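Monalysin (Pseudomonas entomophila, PDB 4MKO) forms pores in host cell membranes as an aerolysin-like beta-barrel toxin, contributing to intestinal damage and death in Drosophila. Local coordinates at residues A[71-75]-A[129-133]; A[80-85]-A[118-123]; A[110-114]-A[182-186]. One frame throughout, in Å; residues are numbered along the deposited sequence. Where two conformers were deposited one is given.

In the fold
Contacts 1 and 2 both use strand 72-81. Contact 1 pairs the start of that strand with the end of strand 124-133. Contact 2 joins the other end of strand 72-81, and the residues after it, to the loop before strand 124-133, so along the chain it falls between the two halves of contact 1. Their centres are about 26 Å apart. Contact 3 sets an earlier part of the same loop, 110-114, on strand 173-191, so its segments alternate with those of both others. Its centre lies about 10 Å from that of contact 2 and about 23 Å from that of contact 1. Contacts 2 and 3 touch through S119 with T112 and T80 with T183. Contact 3 joins the inferred pore-forming region, 67-135, to the main sheet.

Contact 1 (A[71-75]-A[129-133]); sequences VTTTL and TTEMK
L75 overlaps the side chain of M132, with L75 CD2 3.8 Å from M132 SD. L75 has chi1 t and chi2 p, which brings CD2 to the sulfur. M132 has chi1 m, chi2 t and chi3 p. The two residues sit diagonally on one face of a two-stranded antiparallel ribbon, with T73 and T130 on the same face. Both segments are extended, with phi from -77° to -144° and psi from 101° to 155°. The axes of 72-75 and 129-133 approach to 4.5 Å, and their directions differ by 164°. T73-M132 and L75-T130 are hydrogen-bonded pairs. T73 N gives to M132 O at 2.8 Å, and M132 N to T73 O at 2.8 Å. L75 N gives to T130 O at 3.0 Å, and T130 N to L75 O at 3.1 Å. T72-K133 and T74-E131 are the non-hydrogen-bonded pairs, with their CA atoms 4.2 and 4.1 Å apart. CA-H...O contacts accompany the ladder, such as T129 CA to L75 O at 3.1 Å.

T72, T74, E131 and K133 point to the other, exposed face. There T72 OG1 lies 3.4 Å from K133 CG. A water links T74 OG1 (2.8 Å) to E131 OE1 (2.7 Å). The K133 chain is extended, and its end leads away. On the L75 face, the ribbon packs against I65, I67, F138, I140 and I189 of the main sheet. T130 OG1 bonds to Y77 and R187. One face thus carries L75 and M132 beside two threonines, and the other is polar. This is consistent with the amphipathic strands that aerolysin-like toxins insert as a transmembrane beta-hairpin.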
ATOM      1  N   VAL A  71      -6.151 -31.288 -16.757  1.00 11.54           N
ATOM      2  CA  VAL A  71      -5.426 -31.318 -15.496  1.00 11.42           C
ATOM      3  C   VAL A  71      -6.094 -30.395 -14.477  1.00 17.16           C
ATOM      4  O   VAL A  71      -6.341 -29.226 -14.772  1.00 17.98           O
ATOM      5  CB  VAL A  71      -3.899 -31.019 -15.660  1.00 13.60           C
ATOM      6  CG1 VAL A  71      -3.199 -30.880 -14.308  1.00 12.46           C
ATOM      7  CG2 VAL A  71      -3.217 -32.099 -16.507  1.00 13.55           C
ATOM      8  N   THR A  72      -6.430 -30.944 -13.303  1.00 14.43           N
ATOM      9  CA  THR A  72      -6.952 -30.204 -12.162  1.00 14.46           C
ATOM     10  C   THR A  72      -5.905 -30.367 -11.054  1.00 18.40           C
ATOM     11  O   THR A  72      -5.498 -31.497 -10.770  1.00 19.03           O
ATOM     12  CB  THR A  72      -8.343 -30.722 -11.745  1.00 22.26           C
ATOM     13  OG1 THR A  72      -9.249 -30.498 -12.823  1.00 22.79           O
ATOM     14  CG2 THR A  72      -8.879 -30.010 -10.505  1.00 23.75           C
ATOM     15  N   THR A  73      -5.450 -29.255 -10.443  1.00 13.75           N
ATOM     16  CA  THR A  73      -4.456 -29.342  -9.367  1.00 13.52           C
ATOM     17  C   THR A  73      -4.701 -28.301  -8.284  1.00 17.52           C
ATOM     18  O   THR A  73      -5.231 -27.228  -8.574  1.00 15.93           O
ATOM     19  CB  THR A  73      -3.010 -29.244  -9.928  1.00 22.31           C
ATOM     20  OG1 THR A  73      -2.073 -29.588  -8.909  1.00 24.90           O
ATOM     21  CG2 THR A  73      -2.653 -27.851 -10.494  1.00 20.73           C
ATOM     22  N   THR A  74      -4.286 -28.608  -7.049  1.00 15.25           N
ATOM     23  CA  THR A  74      -4.344 -27.650  -5.950  1.00 15.63           C
ATOM     24  C   THR A  74      -2.999 -26.929  -5.938  1.00 20.55           C
ATOM     25  O   THR A  74      -1.992 -27.477  -5.490  1.00 20.54           O
ATOM     26  CB  THR A  74      -4.717 -28.343  -4.626  1.00 22.79           C
ATOM     27  OG1 THR A  74      -6.009 -28.918  -4.786  1.00 22.75           O
ATOM     28  CG2 THR A  74      -4.734 -27.374  -3.436  1.00 21.89           C
ATOM     29  N   LEU A  75      -2.975 -25.716  -6.483  1.00 17.53           N
ATOM     30  CA  LEU A  75      -1.770 -24.913  -6.563  1.00 17.35           C
ATOM     31  C   LEU A  75      -1.455 -24.242  -5.237  1.00 19.16           C
ATOM     32  O   LEU A  75      -2.326 -23.600  -4.672  1.00 17.89           O
ATOM     33  CB  LEU A  75      -1.930 -23.852  -7.677  1.00 18.01           C
ATOM     34  CG  LEU A  75      -0.651 -23.129  -8.085  1.00 24.60           C
ATOM     35  CD1 LEU A  75       0.238 -24.029  -8.960  1.00 25.42           C
ATOM     36  CD2 LEU A  75      -0.972 -21.885  -8.852  1.00 26.18           C
ATOM     37  N   THR A 129      -3.645 -21.679  -1.106  1.00 11.59           N
ATOM     38  CA  THR A 129      -3.920 -22.658  -2.161  1.00 10.96           C
ATOM     39  C   THR A 129      -5.190 -22.319  -2.899  1.00 14.50           C
ATOM     40  O   THR A 129      -6.105 -21.763  -2.298  1.00 14.48           O
ATOM     41  CB  THR A 129      -4.023 -24.106  -1.584  1.00 20.50           C
ATOM     42  OG1 THR A 129      -5.169 -24.210  -0.737  1.00 20.29           O
ATOM     43  CG2 THR A 129      -2.755 -24.565  -0.838  1.00 19.87           C
ATOM     44  N   THR A 130      -5.259 -22.700  -4.189  1.00 11.19           N
ATOM     45  CA  THR A 130      -6.437 -22.591  -5.046  1.00 10.80           C
ATOM     46  C   THR A 130      -6.477 -23.813  -5.968  1.00 15.81           C
ATOM     47  O   THR A 130      -5.482 -24.105  -6.644  1.00 15.49           O
ATOM     48  CB  THR A 130      -6.469 -21.265  -5.849  1.00 14.84           C
ATOM     49  OG1 THR A 130      -6.429 -20.171  -4.933  1.00 14.54           O
ATOM     50  CG2 THR A 130      -7.729 -21.128  -6.711  1.00 12.52           C
ATOM     51  N   GLU A 131      -7.624 -24.507  -6.007  1.00 12.82           N
ATOM     52  CA  GLU A 131      -7.788 -25.633  -6.925  1.00 13.21           C
ATOM     53  C   GLU A 131      -8.022 -24.998  -8.286  1.00 16.40           C
ATOM     54  O   GLU A 131      -8.883 -24.124  -8.417  1.00 16.21           O
ATOM     55  CB  GLU A 131      -8.954 -26.553  -6.518  1.00 15.06           C
ATOM     56  CG  GLU A 131      -8.975 -27.825  -7.353  1.00 25.24           C
ATOM     57  CD  GLU A 131     -10.077 -28.810  -7.019  1.00 50.61           C
ATOM     58  OE1 GLU A 131      -9.753 -29.917  -6.532  1.00 55.94           O
ATOM     59  OE2 GLU A 131     -11.262 -28.491  -7.270  1.00 39.46           O
ATOM     60  N   MET A 132      -7.177 -25.335  -9.260  1.00 12.08           N
ATOM     61  CA  MET A 132      -7.252 -24.749 -10.591  1.00 12.13           C
ATOM     62  C   MET A 132      -7.245 -25.850 -11.645  1.00 17.24           C
ATOM     63  O   MET A 132      -6.698 -26.934 -11.410  1.00 17.27           O
ATOM     64  CB  MET A 132      -6.054 -23.811 -10.820  1.00 14.49           C
ATOM     65  CG  MET A 132      -6.036 -22.587  -9.914  1.00 17.91           C
ATOM     66  SD  MET A 132      -4.495 -21.679 -10.127  1.00 22.42           S
ATOM     67  CE  MET A 132      -4.751 -20.981 -11.753  1.00 18.74           C
ATOM     68  N   LYS A 133      -7.815 -25.547 -12.812  1.00 14.74           N
ATOM     69  CA  LYS A 133      -7.929 -26.467 -13.935  1.00 14.16           C
ATOM     70  C   LYS A 133      -7.400 -25.829 -15.213  1.00 17.77           C
ATOM     71  O   LYS A 133      -7.631 -24.638 -15.467  1.00 18.02           O
ATOM     72  CB  LYS A 133      -9.408 -26.861 -14.119  1.00 16.80           C
ATOM     73  CG  LYS A 133      -9.650 -28.021 -15.084  1.00 41.48           C
ATOM     74  CD  LYS A 133     -11.132 -28.360 -15.192  1.00 55.24           C
ATOM     75  CE  LYS A 133     -11.381 -29.499 -16.151  1.00 70.20           C
ATOM     76  NZ  LYS A 133     -12.789 -29.977 -16.091  1.00 80.46           N
TER
HETATM   77  O   HOH W   1      -7.117 -30.616  -6.657  1.00 36.73           O

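Contact 2 (A[80-85]-A[118-123]); sequences TKGHTR and ESWSTT
Hydrogen bonds from the backbone, the H83 ring and the T123 hydroxyl join 80-85 to 118-123, which has no regular helix or strand. S121 O accepts both H83 N and H83 ND1, each at 2.9 Å. The H83 rotamer, chi1 m with chi2 near 79°, brings ND1 to it. T123 OG1 gives to H83 O at 2.7 Å.

Within 118-123, a type I turn runs from E118 to S121, with S121 N to E118 O at 3.3 Å. One water accepts from G82 N at 2.8 Å and gives to S119 O at 2.8 Å.

The charged link is a salt bridge, K81 NZ to E118 OE2 at 2.8 Å. K81 reaches it from chi1 p with the rest extended. E118 OE1 is held by T115 N.

Both segments belong to the inferred pore-forming region of this aerolysin-like fold. The chain leaves strand 72-81 here and passes into helix 85-90, with T84 as N-cap, its OG1 bonding to F87 N.

Tight packing centres on G82, with phi/psi 86/-156. The nearest CA pair is G82-S119, 4.6 Å. G82 CA is 3.2 Å from E118 O and makes a CA-H...O contact to S119 O at 3.4 Å. A CB would clash with S121 O and T122 O. T123 CG2 lies over the R85 guanidinium, 3.6 Å from R85 CZ.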
ATOM      1  N   THR A  80       2.035 -12.835   1.354  1.00 10.34           N
ATOM      2  CA  THR A  80       2.659 -12.241   2.537  1.00  9.13           C
ATOM      3  C   THR A  80       1.662 -11.419   3.339  1.00 12.28           C
ATOM      4  O   THR A  80       0.624 -10.984   2.815  1.00 11.01           O
ATOM      5  CB  THR A  80       3.899 -11.396   2.165  1.00 15.94           C
ATOM      6  OG1 THR A  80       3.484 -10.265   1.392  1.00 13.15           O
ATOM      7  CG2 THR A  80       4.980 -12.191   1.420  1.00 14.85           C
ATOM      8  N   LYS A  81       1.984 -11.205   4.628  1.00  8.57           N
ATOM      9  CA  LYS A  81       1.235 -10.368   5.546  1.00  8.57           C
ATOM     10  C   LYS A  81       2.191  -9.367   6.195  1.00 13.46           C
ATOM     11  O   LYS A  81       3.390  -9.632   6.254  1.00 12.72           O
ATOM     12  CB  LYS A  81       0.430 -11.178   6.578  1.00 11.22           C
ATOM     13  CG  LYS A  81       1.229 -12.124   7.468  1.00 18.09           C
ATOM     14  CD  LYS A  81       0.283 -13.174   8.064  1.00 19.94           C
ATOM     15  CE  LYS A  81       1.038 -14.288   8.746  1.00 35.85           C
ATOM     16  NZ  LYS A  81       0.116 -15.312   9.312  1.00 39.38           N
ATOM     17  N   GLY A  82       1.651  -8.225   6.636  1.00 11.26           N
ATOM     18  CA  GLY A  82       2.432  -7.134   7.222  1.00  9.82           C
ATOM     19  C   GLY A  82       2.955  -6.223   6.132  1.00 11.83           C
ATOM     20  O   GLY A  82       2.404  -6.202   5.024  1.00 10.07           O
ATOM     21  N   HIS A  83       4.052  -5.491   6.400  1.00  8.24           N
ATOM     22  CA  HIS A  83       4.639  -4.648   5.347  1.00  8.16           C
ATOM     23  C   HIS A  83       5.078  -5.509   4.153  1.00 11.54           C
ATOM     24  O   HIS A  83       5.449  -6.683   4.328  1.00 12.00           O
ATOM     25  CB  HIS A  83       5.809  -3.810   5.899  1.00  9.02           C
ATOM     26  CG  HIS A  83       5.356  -2.674   6.761  1.00 12.15           C
ATOM     27  ND1 HIS A  83       4.971  -2.875   8.077  1.00 13.82           N
ATOM     28  CD2 HIS A  83       5.186  -1.367   6.452  1.00 13.07           C
ATOM     29  CE1 HIS A  83       4.621  -1.680   8.533  1.00 12.85           C
ATOM     30  NE2 HIS A  83       4.743  -0.743   7.593  1.00 12.90           N
ATOM     31  N   THR A  84       5.006  -4.950   2.927  1.00  7.84           N
ATOM     32  CA  THR A  84       5.391  -5.715   1.733  1.00  7.48           C
ATOM     33  C   THR A  84       6.889  -6.023   1.707  1.00 11.94           C
ATOM     34  O   THR A  84       7.676  -5.278   2.289  1.00 10.14           O
ATOM     35  CB  THR A  84       5.012  -4.973   0.446  1.00 11.01           C
ATOM     36  OG1 THR A  84       5.856  -3.821   0.328  1.00 10.59           O
ATOM     37  CG2 THR A  84       3.542  -4.600   0.397  1.00  8.13           C
ATOM     38  N   ARG A  85       7.283  -7.080   0.976  1.00 10.29           N
ATOM     39  CA  ARG A  85       8.694  -7.413   0.840  1.00 11.68           C
ATOM     40  C   ARG A  85       9.435  -6.236   0.188  1.00 14.67           C
ATOM     41  O   ARG A  85      10.516  -5.882   0.648  1.00 14.65           O
ATOM     42  CB  ARG A  85       8.883  -8.687   0.001  1.00 12.47           C
ATOM     43  CG  ARG A  85      10.309  -9.261   0.069  1.00 19.21           C
ATOM     44  CD  ARG A  85      10.614  -9.930   1.412  1.00 26.57           C
ATOM     45  NE  ARG A  85       9.904 -11.202   1.601  1.00 35.32           N
ATOM     46  CZ  ARG A  85       9.791 -11.833   2.770  1.00 44.98           C
ATOM     47  NH1 ARG A  85      10.307 -11.301   3.874  1.00 29.50           N
ATOM     48  NH2 ARG A  85       9.139 -12.986   2.848  1.00 29.89           N
ATOM     49  N   GLU A 118      -0.262  -8.743  13.192  1.00 13.78           N
ATOM     50  CA  GLU A 118       0.293  -9.075  11.884  1.00 12.43           C
ATOM     51  C   GLU A 118       0.217  -7.943  10.846  1.00 14.18           C
ATOM     52  O   GLU A 118       1.138  -7.806  10.055  1.00 12.36           O
ATOM     53  CB  GLU A 118      -0.489 -10.252  11.286  1.00 13.48           C
ATOM     54  CG  GLU A 118      -0.165 -11.633  11.833  1.00 20.39           C
ATOM     55  CD  GLU A 118      -1.100 -12.723  11.328  1.00 33.55           C
ATOM     56  OE1 GLU A 118      -2.131 -12.407  10.687  1.00 17.66           O
ATOM     57  OE2 GLU A 118      -0.792 -13.910  11.580  1.00 23.72           O
ATOM     58  N   SER A 119      -0.914  -7.228  10.788  1.00 12.20           N
ATOM     59  CA  SER A 119      -1.246  -6.244   9.753  1.00 10.86           C
ATOM     60  C   SER A 119      -0.154  -5.216   9.422  1.00 13.47           C
ATOM     61  O   SER A 119       0.068  -4.936   8.231  1.00 11.15           O
ATOM     62  CB  SER A 119      -2.543  -5.526  10.110  1.00 14.02           C
ATOM     63  OG  SER A 119      -3.628  -6.441  10.147  1.00 14.38           O
ATOM     64  N   TRP A 120       0.529  -4.674  10.470  1.00 10.38           N
ATOM     65  CA  TRP A 120       1.532  -3.610  10.317  1.00 10.37           C
ATOM     66  C   TRP A 120       2.924  -4.034  10.786  1.00 15.62           C
ATOM     67  O   TRP A 120       3.812  -3.198  10.991  1.00 15.72           O
ATOM     68  CB  TRP A 120       1.053  -2.355  11.050  1.00  9.10           C
ATOM     69  CG  TRP A 120      -0.187  -1.744  10.458  1.00  9.53           C
ATOM     70  CD1 TRP A 120      -1.482  -2.053  10.757  1.00 12.20           C
ATOM     71  CD2 TRP A 120      -0.238  -0.730   9.444  1.00  8.92           C
ATOM     72  NE1 TRP A 120      -2.344  -1.270  10.014  1.00 11.18           N
ATOM     73  CE2 TRP A 120      -1.605  -0.455   9.189  1.00 12.13           C
ATOM     74  CE3 TRP A 120       0.746   0.012   8.756  1.00  9.98           C
ATOM     75  CZ2 TRP A 120      -2.016   0.556   8.311  1.00 11.06           C
ATOM     76  CZ3 TRP A 120       0.336   1.000   7.870  1.00 10.87           C
ATOM     77  CH2 TRP A 120      -1.032   1.259   7.649  1.00 11.22           C
ATOM     78  N   SER A 121       3.119  -5.342  10.933  1.00 12.91           N
ATOM     79  CA  SER A 121       4.384  -5.904  11.385  1.00 13.39           C
ATOM     80  C   SER A 121       5.332  -6.120  10.204  1.00 17.20           C
ATOM     81  O   SER A 121       5.090  -5.632   9.086  1.00 16.30           O
ATOM     82  CB  SER A 121       4.126  -7.216  12.137  1.00 17.07           C
ATOM     83  OG  SER A 121       5.276  -7.638  12.853  1.00 23.86           O
ATOM     84  N   THR A 122       6.429  -6.859  10.449  1.00 13.60           N
ATOM     85  CA  THR A 122       7.395  -7.196   9.421  1.00 13.16           C
ATOM     86  C   THR A 122       6.781  -8.205   8.454  1.00 15.10           C
ATOM     87  O   THR A 122       5.846  -8.922   8.835  1.00 14.12           O
ATOM     88  CB  THR A 122       8.694  -7.730  10.061  1.00 22.84           C
ATOM     89  OG1 THR A 122       8.379  -8.862  10.872  1.00 22.67           O
ATOM     90  CG2 THR A 122       9.427  -6.662  10.887  1.00 21.55           C
ATOM     91  N   THR A 123       7.298  -8.253   7.211  1.00 11.91           N
ATOM     92  CA  THR A 123       6.847  -9.182   6.176  1.00 11.71           C
ATOM     93  C   THR A 123       6.946 -10.629   6.680  1.00 16.46           C
ATOM     94  O   THR A 123       8.002 -11.057   7.180  1.00 13.86           O
ATOM     95  CB  THR A 123       7.689  -9.062   4.887  1.00 16.50           C
ATOM     96  OG1 THR A 123       7.924  -7.686   4.562  1.00 18.25           O
ATOM     97  CG2 THR A 123       7.037  -9.763   3.700  1.00 15.03           C
TER
HETATM   98  O   HOH W   2      -0.754  -6.744   6.307  1.00  8.85           O

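Contact 3 (A[110-114]-A[182-186]); sequences ISTGF and ITQRK. With ACT (acetate ion), chain J.
Three hydrogen bonds fix 110-114 on 182-186, and all three acceptors are carbonyls of the loop. Q184 NE2 gives to S111 O at 2.8 Å. R185 N gives to T112 O at 2.7 Å. R185 NE gives to G113 O at 2.7 Å. The end-to-end directions of 110-114 and 182-185 are 79° apart, so this is a crossing and not a strand pair. CA atoms are nearest at T112-Q184, 4.5 Å apart.

D13 of helix 12-20 is a second partner for Q184 NE2 and also binds S111 N. Q184 O accepts from Q142 NE2. The threonine hydroxyls bond elsewhere: T112 OG1 with S119 OG, T183 OG1 with T80 O. K186 NZ gives to the acetate O at 2.8 Å and forms a salt bridge with D17. The acetate probably comes from the crystallisation liquor.

G113 has phi/psi 86/3, and a CB there would clash with R185 CB. F114, with chi1 m, turns its ring under R185. R185 CB lies 3.9 Å from the F114 ring centroid, a CH-pi contact over the face. F114 CE2 is 3.5 Å from T183 O, near the ring plane. T112 CG2 meets I182 CD1 at 3.8 Å.

R185, at -78/64, is the centre of an inverse gamma turn, with a weak K186 N to Q184 O bond of 2.8 Å. A loop of the inferred pore-forming region thus crosses strand 173-191 where it turns a corner at R185, in this aerolysin-like fold.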
ATOM      1  N   ILE A 110     -11.614  -0.140   5.251  1.00  6.81           N
ATOM      2  CA  ILE A 110     -10.698  -1.139   4.721  1.00  6.92           C
ATOM      3  C   ILE A 110     -10.343  -2.079   5.853  1.00 10.44           C
ATOM      4  O   ILE A 110     -10.160  -1.638   6.980  1.00 10.82           O
ATOM      5  CB  ILE A 110      -9.439  -0.458   4.117  1.00 10.40           C
ATOM      6  CG1 ILE A 110      -9.799   0.307   2.831  1.00 11.79           C
ATOM      7  CG2 ILE A 110      -8.270  -1.459   3.893  1.00 11.70           C
ATOM      8  CD1 ILE A 110      -8.765   1.354   2.434  1.00 16.51           C
ATOM      9  N   SER A 111     -10.246  -3.371   5.548  1.00  6.97           N
ATOM     10  CA  SER A 111      -9.820  -4.390   6.505  1.00  7.88           C
ATOM     11  C   SER A 111      -8.669  -5.148   5.850  1.00 11.08           C
ATOM     12  O   SER A 111      -8.788  -5.536   4.686  1.00 10.77           O
ATOM     13  CB  SER A 111     -10.972  -5.344   6.836  1.00 10.72           C
ATOM     14  OG  SER A 111     -10.494  -6.408   7.643  1.00 20.65           O
ATOM     15  N   THR A 112      -7.554  -5.379   6.585  1.00  7.98           N
ATOM     16  CA  THR A 112      -6.426  -6.110   6.023  1.00  7.76           C
ATOM     17  C   THR A 112      -6.724  -7.596   5.869  1.00 10.93           C
ATOM     18  O   THR A 112      -6.177  -8.226   4.977  1.00 11.09           O
ATOM     19  CB  THR A 112      -5.151  -5.955   6.880  1.00 12.62           C
ATOM     20  OG1 THR A 112      -5.363  -6.644   8.115  1.00 10.26           O
ATOM     21  CG2 THR A 112      -4.792  -4.486   7.158  1.00  7.66           C
ATOM     22  N   GLY A 113      -7.552  -8.147   6.755  1.00  9.24           N
ATOM     23  CA  GLY A 113      -7.852  -9.575   6.739  1.00  9.84           C
ATOM     24  C   GLY A 113      -6.832 -10.371   7.527  1.00 14.21           C
ATOM     25  O   GLY A 113      -6.923 -11.600   7.605  1.00 13.68           O
ATOM     26  N   PHE A 114      -5.867  -9.663   8.151  1.00 10.30           N
ATOM     27  CA  PHE A 114      -4.832 -10.264   8.993  1.00  9.55           C
ATOM     28  C   PHE A 114      -5.052  -9.853  10.452  1.00 14.64           C
ATOM     29  O   PHE A 114      -5.863  -8.955  10.721  1.00 13.96           O
ATOM     30  CB  PHE A 114      -3.417  -9.891   8.489  1.00 10.65           C
ATOM     31  CG  PHE A 114      -3.138 -10.336   7.074  1.00 10.94           C
ATOM     32  CD1 PHE A 114      -3.165 -11.687   6.729  1.00 11.59           C
ATOM     33  CD2 PHE A 114      -2.846  -9.405   6.080  1.00 11.08           C
ATOM     34  CE1 PHE A 114      -2.915 -12.096   5.415  1.00 12.95           C
ATOM     35  CE2 PHE A 114      -2.551  -9.819   4.779  1.00 13.49           C
ATOM     36  CZ  PHE A 114      -2.571 -11.163   4.455  1.00 12.90           C
ATOM     37  N   ILE A 182       1.607  -2.248   2.864  1.00  5.99           N
ATOM     38  CA  ILE A 182       1.285  -3.495   3.562  1.00  6.23           C
ATOM     39  C   ILE A 182       0.412  -4.308   2.604  1.00  9.25           C
ATOM     40  O   ILE A 182      -0.126  -3.752   1.636  1.00  8.25           O
ATOM     41  CB  ILE A 182       0.580  -3.254   4.944  1.00  8.87           C
ATOM     42  CG1 ILE A 182      -0.878  -2.706   4.787  1.00  7.87           C
ATOM     43  CG2 ILE A 182       1.433  -2.354   5.886  1.00  9.44           C
ATOM     44  CD1 ILE A 182      -1.715  -2.583   6.061  1.00  7.68           C
ATOM     45  N   THR A 183       0.243  -5.602   2.871  1.00  5.58           N
ATOM     46  CA  THR A 183      -0.651  -6.397   2.029  1.00  4.83           C
ATOM     47  C   THR A 183      -1.999  -6.576   2.689  1.00  8.47           C
ATOM     48  O   THR A 183      -2.140  -6.431   3.910  1.00  8.02           O
ATOM     49  CB  THR A 183      -0.078  -7.797   1.778  1.00  7.85           C
ATOM     50  OG1 THR A 183       0.428  -8.310   3.013  1.00  9.65           O
ATOM     51  CG2 THR A 183       0.981  -7.826   0.679  1.00  6.95           C
ATOM     52  N   GLN A 184      -2.984  -6.940   1.864  1.00  5.15           N
ATOM     53  CA  GLN A 184      -4.341  -7.315   2.276  1.00  4.39           C
ATOM     54  C   GLN A 184      -4.465  -8.816   1.977  1.00  7.49           C
ATOM     55  O   GLN A 184      -3.821  -9.306   1.049  1.00  7.98           O
ATOM     56  CB  GLN A 184      -5.384  -6.535   1.452  1.00  6.09           C
ATOM     57  CG  GLN A 184      -6.812  -6.675   1.959  1.00 14.87           C
ATOM     58  CD  GLN A 184      -7.765  -5.803   1.192  1.00 19.83           C
ATOM     59  OE1 GLN A 184      -7.745  -5.739  -0.044  1.00 14.85           O
ATOM     60  NE2 GLN A 184      -8.646  -5.144   1.905  1.00 13.25           N
ATOM     61  N   ARG A 185      -5.316  -9.530   2.728  1.00  5.60           N
ATOM     62  CA  ARG A 185      -5.568 -10.964   2.518  1.00  5.79           C
ATOM     63  C   ARG A 185      -6.523 -11.130   1.317  1.00  9.61           C
ATOM     64  O   ARG A 185      -7.659 -11.598   1.454  1.00 11.00           O
ATOM     65  CB  ARG A 185      -6.121 -11.609   3.797  1.00  7.88           C
ATOM     66  CG  ARG A 185      -6.045 -13.139   3.727  1.00 17.51           C
ATOM     67  CD  ARG A 185      -6.172 -13.821   5.076  1.00 25.59           C
ATOM     68  NE  ARG A 185      -7.411 -13.483   5.766  1.00 28.22           N
ATOM     69  CZ  ARG A 185      -8.531 -14.188   5.698  1.00 46.20           C
ATOM     70  NH1 ARG A 185      -8.595 -15.272   4.934  1.00 34.98           N
ATOM     71  NH2 ARG A 185      -9.604 -13.805   6.382  1.00 32.10           N
ATOM     72  N   LYS A 186      -6.032 -10.716   0.136  1.00  6.36           N
ATOM     73  CA  LYS A 186      -6.777 -10.737  -1.113  0.83  5.85           C
ATOM     74  C   LYS A 186      -5.813 -10.985  -2.264  1.00  9.42           C
ATOM     75  O   LYS A 186      -4.766 -10.329  -2.359  1.00  8.22           O
ATOM     76  CB  LYS A 186      -7.482  -9.389  -1.270  0.83  7.17           C
ATOM     77  CG  LYS A 186      -8.599  -9.355  -2.272  0.83  8.06           C
ATOM     78  CD  LYS A 186      -9.439  -8.092  -2.126  0.83  9.81           C
ATOM     79  CE  LYS A 186     -10.348  -8.111  -0.916  0.83 14.76           C
ATOM     80  NZ  LYS A 186     -11.246  -6.930  -0.899  0.83 16.64           N
TER
HETATM   81  C   ACT J1006     -12.997  -7.382   2.552  1.00 36.03           C
HETATM   82  O   ACT J1006     -12.557  -6.839   1.521  1.00 24.83           O
HETATM   83  OXT ACT J1006     -13.088  -6.828   3.685  1.00 38.89           O
HETATM   84  CH3 ACT J1006     -13.467  -8.835   2.414  1.00 34.61           C